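Fructose-bisphosphatase (Pyrococcus horikoshii, PDB 1VDW) probably hydrolyses fructose 1,6-bisphosphate to fructose 6-phosphate and phosphate, using magnesium, and acts as a homodimer of the inositol monophosphatase superfamily. Local coordinates at residues V65-E69 and R198-I202; Y113-Y117 and A204-I208; F58-N64 and I73-S77. Residues are numbered along the deposited sequence.

Interaction 1: residues V65-E69 and R198-I202; sequences VVSEE and RPTDI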
loop_
_atom_site.group_PDB
_atom_site.type_symbol
_atom_site.label_atom_id
_atom_site.label_comp_id
_atom_site.label_asym_id
_atom_site.label_seq_id
_atom_site.Cartn_x
_atom_site.Cartn_y
_atom_site.Cartn_z
ATOM N N VAL A 65 -3.774 -19.741 23.181
ATOM C CA VAL A 65 -3.241 -18.795 22.214
ATOM C C VAL A 65 -2.646 -19.476 20.997
ATOM O O VAL A 65 -1.925 -20.469 21.111
ATOM C CB VAL A 65 -2.146 -17.912 22.847
ATOM C CG1 VAL A 65 -1.709 -16.837 21.861
ATOM C CG2 VAL A 65 -2.662 -17.284 24.128
ATOM N N VAL A 66 -2.954 -18.932 19.827
ATOM C CA VAL A 66 -2.432 -19.457 18.578
ATOM C C VAL A 66 -1.757 -18.308 17.841
ATOM O O VAL A 66 -2.393 -17.303 17.525
ATOM C CB VAL A 66 -3.551 -20.038 17.683
ATOM C CG1 VAL A 66 -2.946 -20.631 16.416
ATOM C CG2 VAL A 66 -4.327 -21.102 18.443
ATOM N N SER A 67 -0.459 -18.447 17.606
ATOM C CA SER A 67 0.308 -17.436 16.890
ATOM C C SER A 67 1.322 -18.211 16.055
ATOM O O SER A 67 1.816 -19.254 16.482
ATOM C CB SER A 67 1.014 -16.499 17.873
ATOM O OG SER A 67 1.406 -15.293 17.237
ATOM N N GLU A 68 1.631 -17.705 14.867
ATOM C CA GLU A 68 2.554 -18.389 13.967
ATOM C C GLU A 68 3.900 -18.796 14.559
ATOM O O GLU A 68 4.306 -19.954 14.439
ATOM C CB GLU A 68 2.785 -17.541 12.713
ATOM C CG GLU A 68 3.677 -18.215 11.678
ATOM C CD GLU A 68 3.664 -17.507 10.336
ATOM O OE1 GLU A 68 4.408 -17.941 9.430
ATOM O OE2 GLU A 68 2.909 -16.523 10.183
ATOM N N GLU A 69 4.588 -17.858 15.199
ATOM C CA GLU A 69 5.903 -18.141 15.767
ATOM C C GLU A 69 5.912 -18.972 17.049
ATOM O O GLU A 69 6.867 -19.707 17.306
ATOM C CB GLU A 69 6.658 -16.831 16.004
ATOM C CG GLU A 69 6.872 -16.012 14.740
ATOM C CD GLU A 69 7.554 -16.804 13.637
ATOM O OE1 GLU A 69 8.681 -17.295 13.863
ATOM O OE2 GLU A 69 6.962 -16.935 12.545
ATOM N N ARG A 198 -1.470 -18.210 6.714
ATOM C CA ARG A 198 -1.753 -19.107 7.829
ATOM C C ARG A 198 -3.049 -18.613 8.465
ATOM O O ARG A 198 -3.444 -17.463 8.262
ATOM C CB ARG A 198 -0.623 -19.054 8.858
ATOM C CG ARG A 198 0.751 -19.351 8.280
ATOM C CD ARG A 198 0.844 -20.778 7.769
ATOM N NE ARG A 198 1.695 -21.606 8.618
ATOM C CZ ARG A 198 3.005 -21.429 8.764
ATOM N NH1 ARG A 198 3.621 -20.450 8.113
ATOM N NH2 ARG A 198 3.701 -22.229 9.560
ATOM N N PRO A 199 -3.736 -19.470 9.238
ATOM C CA PRO A 199 -4.986 -19.041 9.873
ATOM C C PRO A 199 -4.786 -17.797 10.742
ATOM O O PRO A 199 -5.676 -16.953 10.852
ATOM C CB PRO A 199 -5.388 -20.265 10.693
ATOM C CG PRO A 199 -4.862 -21.398 9.867
ATOM C CD PRO A 199 -3.487 -20.903 9.482
ATOM N N THR A 200 -3.611 -17.690 11.352
ATOM C CA THR A 200 -3.287 -16.553 12.207
ATOM C C THR A 200 -3.269 -15.231 11.437
ATOM O O THR A 200 -3.542 -14.166 12.003
ATOM C CB THR A 200 -1.918 -16.757 12.893
ATOM O OG1 THR A 200 -0.942 -17.139 11.913
ATOM C CG2 THR A 200 -2.015 -17.848 13.952
ATOM N N ASP A 201 -2.953 -15.299 10.146
ATOM C CA ASP A 201 -2.904 -14.102 9.310
ATOM C C ASP A 201 -4.283 -13.564 8.969
ATOM O O ASP A 201 -4.494 -12.352 8.896
ATOM C CB ASP A 201 -2.213 -14.386 7.970
ATOM C CG ASP A 201 -0.748 -14.715 8.111
ATOM O OD1 ASP A 201 -0.050 -14.035 8.889
ATOM O OD2 ASP A 201 -0.288 -15.647 7.412
ATOM N N ILE A 202 -5.228 -14.474 8.768
ATOM C CA ILE A 202 -6.558 -14.092 8.323
ATOM C C ILE A 202 -7.732 -14.167 9.281
ATOM O O ILE A 202 -8.806 -13.671 8.962
ATOM C CB ILE A 202 -6.955 -14.923 7.085
ATOM C CG1 ILE A 202 -7.062 -16.403 7.469
ATOM C CG2 ILE A 202 -5.917 -14.749 5.983
ATOM C CD1 ILE A 202 -7.657 -17.281 6.388
HETATM O O HOH W 1 0.376 -14.819 11.369
#
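Two acidic side chains, Glu-68 just past the end of a strand and Asp-201 in the first turn of a helix, converge where the two segments meet. Glu-68 is nearly fully extended (chi1 and chi2 both t), so its carboxylate reaches across to Arg-198, with a salt bridge of 2.9 Å from Glu-68 OE1 to Arg-198 NH1. Arg-198 folds back (chi1 and chi2 m, chi3 between wells), and Glu-68 CG lies over one face of its guanidinium. Arg-198 is also the N-cap residue: Arg-198 N donates to Asp-201 OD2 (2.9 Å), a bond that the m rotamer of Asp-201 permits. Thr-200, in the p rotamer, turns its methyl and its hydroxyl to different partners. Thr-200 CG2 packs against Val-66 CG1 at 3.8 Å, while Thr-200 OG1 meets water 1 at 2.7 Å. The same water lies 2.6 Å from Asp-201 OD1 and 3.3 Å from Glu-68 OE2. Those two carboxylates stand close as like charges, with Glu-68 OE2 4.1 Å from Asp-201 OD1, and Asp-84 adds a further acid beside Asp-201. Such a cluster is consistent with the catalytic magnesium site of the inositol monophosphatase superfamily, for which Glu-68, Asp-84 and Asp-201 are predicted ligands.

Interaction 2: residues Y113-Y117 and A204-I208; sequences YAFIY and AGVVI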
loop_
_atom_site.group_PDB
_atom_site.type_symbol
_atom_site.label_atom_id
_atom_site.label_comp_id
_atom_site.label_asym_id
_atom_site.label_seq_id
_atom_site.Cartn_x
_atom_site.Cartn_y
_atom_site.Cartn_z
ATOM N N TYR A 113 -15.475 -12.141 18.877
ATOM C CA TYR A 113 -14.931 -10.797 18.742
ATOM C C TYR A 113 -13.602 -10.836 18.012
ATOM O O TYR A 113 -12.829 -11.778 18.156
ATOM C CB TYR A 113 -14.717 -10.183 20.127
ATOM C CG TYR A 113 -14.079 -8.813 20.117
ATOM C CD1 TYR A 113 -14.783 -7.701 19.667
ATOM C CD2 TYR A 113 -12.777 -8.631 20.568
ATOM C CE1 TYR A 113 -14.201 -6.434 19.671
ATOM C CE2 TYR A 113 -12.186 -7.376 20.576
ATOM C CZ TYR A 113 -12.902 -6.283 20.128
ATOM O OH TYR A 113 -12.314 -5.040 20.147
ATOM N N ALA A 114 -13.347 -9.800 17.227
ATOM C CA ALA A 114 -12.092 -9.684 16.514
ATOM C C ALA A 114 -11.804 -8.216 16.286
ATOM O O ALA A 114 -12.723 -7.397 16.180
ATOM C CB ALA A 114 -12.165 -10.409 15.177
ATOM N N PHE A 115 -10.525 -7.870 16.246
ATOM C CA PHE A 115 -10.159 -6.494 15.967
ATOM C C PHE A 115 -8.874 -6.463 15.173
ATOM O O PHE A 115 -8.059 -7.390 15.216
ATOM C CB PHE A 115 -10.023 -5.654 17.259
ATOM C CG PHE A 115 -8.723 -5.840 18.004
ATOM C CD1 PHE A 115 -7.581 -5.130 17.636
ATOM C CD2 PHE A 115 -8.655 -6.684 19.105
ATOM C CE1 PHE A 115 -6.393 -5.258 18.361
ATOM C CE2 PHE A 115 -7.473 -6.816 19.833
ATOM C CZ PHE A 115 -6.343 -6.100 19.460
ATOM N N ILE A 116 -8.744 -5.400 14.397
ATOM C CA ILE A 116 -7.554 -5.145 13.609
ATOM C C ILE A 116 -7.232 -3.685 13.878
ATOM O O ILE A 116 -8.083 -2.809 13.708
ATOM C CB ILE A 116 -7.800 -5.352 12.094
ATOM C CG1 ILE A 116 -7.957 -6.847 11.802
ATOM C CG2 ILE A 116 -6.633 -4.771 11.277
ATOM C CD1 ILE A 116 -8.437 -7.157 10.392
ATOM N N TYR A 117 -6.001 -3.436 14.316
ATOM C CA TYR A 117 -5.523 -2.090 14.619
ATOM C C TYR A 117 -4.580 -1.630 13.511
ATOM O O TYR A 117 -3.542 -2.252 13.282
ATOM C CB TYR A 117 -4.797 -2.086 15.975
ATOM C CG TYR A 117 -4.154 -0.765 16.351
ATOM C CD1 TYR A 117 -4.835 0.438 16.176
ATOM C CD2 TYR A 117 -2.867 -0.718 16.894
ATOM C CE1 TYR A 117 -4.256 1.656 16.530
ATOM C CE2 TYR A 117 -2.277 0.500 17.252
ATOM C CZ TYR A 117 -2.980 1.679 17.066
ATOM O OH TYR A 117 -2.406 2.884 17.405
ATOM N N ALA A 204 -8.861 -12.636 12.123
ATOM C CA ALA A 204 -9.606 -11.423 12.429
ATOM C C ALA A 204 -10.225 -10.796 11.184
ATOM O O ALA A 204 -11.373 -10.358 11.202
ATOM C CB ALA A 204 -8.702 -10.413 13.131
ATOM N N GLY A 205 -9.457 -10.751 10.103
ATOM C CA GLY A 205 -9.952 -10.170 8.869
ATOM C C GLY A 205 -11.176 -10.892 8.349
ATOM O O GLY A 205 -12.098 -10.266 7.836
ATOM N N VAL A 206 -11.187 -12.214 8.481
ATOM C CA VAL A 206 -12.323 -12.997 8.014
ATOM C C VAL A 206 -13.556 -12.715 8.871
ATOM O O VAL A 206 -14.655 -12.530 8.348
ATOM C CB VAL A 206 -12.001 -14.507 8.036
ATOM C CG1 VAL A 206 -13.268 -15.322 7.803
ATOM C CG2 VAL A 206 -10.980 -14.827 6.955
ATOM N N VAL A 207 -13.375 -12.672 10.188
ATOM C CA VAL A 207 -14.498 -12.391 11.077
ATOM C C VAL A 207 -15.072 -11.005 10.794
ATOM O O VAL A 207 -16.284 -10.831 10.670
ATOM C CB VAL A 207 -14.074 -12.454 12.564
ATOM C CG1 VAL A 207 -15.200 -11.934 13.456
ATOM C CG2 VAL A 207 -13.737 -13.884 12.951
ATOM N N ILE A 208 -14.195 -10.016 10.672
ATOM C CA ILE A 208 -14.642 -8.659 10.425
ATOM C C ILE A 208 -15.282 -8.486 9.051
ATOM O O ILE A 208 -16.344 -7.870 8.933
ATOM C CB ILE A 208 -13.465 -7.680 10.623
ATOM C CG1 ILE A 208 -13.064 -7.683 12.102
ATOM C CG2 ILE A 208 -13.843 -6.277 10.163
ATOM C CD1 ILE A 208 -11.744 -7.008 12.391
#
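Ala-114, Ile-116 and Ile-208 bury the most surface here, in a contact of apolar side chains; the axes of strand segment 113-117 and helix segment 204-208 approach to 7.4 Å, their N-to-C directions 113° apart. Small residues let the backbones come close: Ala-114 and Ala-204 have CA atoms 5.1 Å apart, and Ala-114 CB lies 4.0 Å from Ala-204 CB and 3.8 Å from Val-207 CG1. Two positions along the strand, Ile-116 projects from the same face. Ile-116 CD1 rests 3.7 Å from Gly-205 CA, where the helix surface has no side chain, and Ile-116 CG1 is 3.9 Å from Ala-204 CB. Ile-208, one helical turn after Ala-204, extends CD1 along the strand, 3.8 Å from Ile-116 CG1 and 3.9 Å from Phe-115 CA. Strand 110-118 lies between strands 100-107 and 123-128 in the mixed sheet. Helix 199-211 packs on the face bearing Ala-114 and Ile-116, beside helix 175-184, while Tyr-113, Phe-115 and Tyr-117 point to the other face and meet helix 3-20.

Interaction 3: residues F58-N64 and I73-S77; sequences FKDLGVN and IDQGS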
loop_
_atom_site.group_PDB
_atom_site.type_symbol
_atom_site.label_atom_id
_atom_site.label_comp_id
_atom_site.label_asym_id
_atom_site.label_seq_id
_atom_site.Cartn_x
_atom_site.Cartn_y
_atom_site.Cartn_z
ATOM N N PHE A 58 -2.320 -12.174 26.524
ATOM C CA PHE A 58 -3.310 -13.241 26.478
ATOM C C PHE A 58 -2.913 -14.467 27.288
ATOM O O PHE A 58 -3.769 -15.134 27.869
ATOM C CB PHE A 58 -3.590 -13.622 25.024
ATOM C CG PHE A 58 -4.280 -12.537 24.246
ATOM C CD1 PHE A 58 -5.585 -12.169 24.556
ATOM C CD2 PHE A 58 -3.615 -11.857 23.233
ATOM C CE1 PHE A 58 -6.221 -11.137 23.870
ATOM C CE2 PHE A 58 -4.241 -10.822 22.540
ATOM C CZ PHE A 58 -5.548 -10.461 22.860
ATOM N N LYS A 59 -1.618 -14.761 27.337
ATOM C CA LYS A 59 -1.144 -15.908 28.101
ATOM C C LYS A 59 -1.481 -15.704 29.575
ATOM O O LYS A 59 -1.967 -16.618 30.241
ATOM C CB LYS A 59 0.370 -16.078 27.938
ATOM C CG LYS A 59 0.939 -17.276 28.685
ATOM C CD LYS A 59 2.443 -17.395 28.495
ATOM C CE LYS A 59 3.007 -18.572 29.276
ATOM N NZ LYS A 59 2.404 -19.866 28.850
ATOM N N ASP A 60 -1.230 -14.496 30.074
ATOM C CA ASP A 60 -1.500 -14.172 31.472
ATOM C C ASP A 60 -2.987 -14.199 31.809
ATOM O O ASP A 60 -3.358 -14.327 32.976
ATOM C CB ASP A 60 -0.919 -12.800 31.829
ATOM C CG ASP A 60 0.589 -12.744 31.662
ATOM O OD1 ASP A 60 1.240 -13.807 31.743
ATOM O OD2 ASP A 60 1.127 -11.633 31.467
ATOM N N LEU A 61 -3.837 -14.066 30.796
ATOM C CA LEU A 61 -5.281 -14.095 31.009
ATOM C C LEU A 61 -5.760 -15.529 31.177
ATOM O O LEU A 61 -6.901 -15.770 31.571
ATOM C CB LEU A 61 -6.015 -13.448 29.836
ATOM C CG LEU A 61 -5.975 -11.922 29.772
ATOM C CD1 LEU A 61 -6.563 -11.459 28.451
ATOM C CD2 LEU A 61 -6.751 -11.335 30.944
ATOM N N GLY A 62 -4.882 -16.475 30.861
ATOM C CA GLY A 62 -5.215 -17.881 30.995
ATOM C C GLY A 62 -5.970 -18.501 29.833
ATOM O O GLY A 62 -6.526 -19.589 29.972
ATOM N N VAL A 63 -5.994 -17.830 28.687
ATOM C CA VAL A 63 -6.698 -18.365 27.526
ATOM C C VAL A 63 -5.737 -19.105 26.599
ATOM O O VAL A 63 -4.517 -18.988 26.740
ATOM C CB VAL A 63 -7.401 -17.239 26.722
ATOM C CG1 VAL A 63 -8.356 -16.478 27.628
ATOM C CG2 VAL A 63 -6.366 -16.292 26.118
ATOM N N ASN A 64 -6.286 -19.879 25.666
ATOM C CA ASN A 64 -5.454 -20.603 24.712
ATOM C C ASN A 64 -4.989 -19.576 23.690
ATOM O O ASN A 64 -5.723 -18.641 23.370
ATOM C CB ASN A 64 -6.251 -21.706 24.008
ATOM C CG ASN A 64 -6.918 -22.659 24.980
ATOM O OD1 ASN A 64 -6.314 -23.086 25.965
ATOM N ND2 ASN A 64 -8.170 -23.004 24.701
ATOM N N ILE A 73 -0.575 -22.381 22.320
ATOM C CA ILE A 73 -0.424 -22.494 23.764
ATOM C C ILE A 73 -1.748 -22.987 24.335
ATOM O O ILE A 73 -2.730 -22.245 24.383
ATOM C CB ILE A 73 -0.082 -21.133 24.411
ATOM C CG1 ILE A 73 1.208 -20.575 23.806
ATOM C CG2 ILE A 73 0.071 -21.300 25.921
ATOM C CD1 ILE A 73 1.596 -19.208 24.344
ATOM N N ASP A 74 -1.772 -24.247 24.756
ATOM C CA ASP A 74 -2.975 -24.843 25.321
ATOM C C ASP A 74 -2.973 -24.678 26.835
ATOM O O ASP A 74 -2.095 -25.199 27.519
ATOM C CB ASP A 74 -3.038 -26.332 24.965
ATOM C CG ASP A 74 -4.274 -27.019 25.522
ATOM O OD1 ASP A 74 -4.375 -28.256 25.379
ATOM O OD2 ASP A 74 -5.145 -26.329 26.096
ATOM N N GLN A 75 -3.952 -23.942 27.351
ATOM C CA GLN A 75 -4.059 -23.725 28.787
ATOM C C GLN A 75 -5.388 -24.264 29.308
ATOM O O GLN A 75 -5.865 -23.849 30.363
ATOM C CB GLN A 75 -3.940 -22.234 29.124
ATOM C CG GLN A 75 -2.729 -21.543 28.516
ATOM C CD GLN A 75 -2.325 -20.301 29.285
ATOM O OE1 GLN A 75 -1.673 -20.389 30.327
ATOM N NE2 GLN A 75 -2.719 -19.135 28.784
ATOM N N GLY A 76 -5.982 -25.186 28.555
ATOM C CA GLY A 76 -7.247 -25.777 28.953
ATOM C C GLY A 76 -8.346 -24.753 29.159
ATOM O O GLY A 76 -9.244 -24.947 29.978
ATOM N N SER A 77 -8.276 -23.658 28.410
ATOM C CA SER A 77 -9.268 -22.597 28.517
ATOM C C SER A 77 -10.444 -22.815 27.574
ATOM O O SER A 77 -10.355 -23.576 26.611
ATOM C CB SER A 77 -8.623 -21.242 28.212
ATOM O OG SER A 77 -9.590 -20.206 28.205
HETATM O O HOH W 2 -9.759 -19.695 30.816
HETATM O O HOH W 3 -6.651 -21.633 31.729
#
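A single side-chain amide, that of Gln-75, ties together two backbone carbonyls at the end of a helix: Gln-75 NE2 donates to Lys-59 O at 3.0 Å and to Val-63 O at 2.7 Å, both nearly straight. Lys-59 O also accepts from Gly-62 N (3.0 Å), a bond of the Schellman motif that ends the helix. Gly-62 has a phi of 84°, and a CB there would jam against the preceding carbonyl, so glycine suits the turn. Asn-64 plays the answering role toward the loop. Asn-64 OD1 accepts from Gln-75 N (2.9 Å) and Ser-77 N (3.2 Å), and Asn-64 ND2 donates to Ser-77 O (3.0 Å). The loop is shaped from within by an Asx turn, in which Asp-74 OD2 accepts from Gly-76 N at 2.8 Å. Water 3 bridges Gly-62 O and Gln-75 O, at 2.7 Å from each. Lys-59 borders the contact: its extended chain passes Gln-75, with Lys-59 CG 4.1 Å from Gln-75 NE2, and Lys-59 NZ ends 4.0 Å from Ile-73 CG2. Ser-77 OG accepts from Tyr-79 N, two residues on, at the start of strand 79-84. The contact thus joins the C-terminal end of helix 45-60 and the start of strand 64-67 to the loop between strands 71-73 and 79-84, while Phe-58 faces inward against helix 3-20.

In the fold
From the N terminus, interaction 3 comes first: it closes a short loop in which helix 45-60 runs into strand 64-67, the chain turns back through strand 71-73, and residues 73-77 return to the helix end. Interaction 1 opens inside that loop, at 65-69, and closes only at 198-202, so the two cross; a probable hydrogen bond from Ile-73 N to Val-65 O (2.6 Å) joins them directly. Interaction 2 opens at 113-117, after interaction 3 has closed, and ends at 204-208, crossing interaction 1. Helix 199-211 carries both long-range closures, its start meeting strand 64-67 and its middle strand 110-118, two members of the eight-stranded sheet.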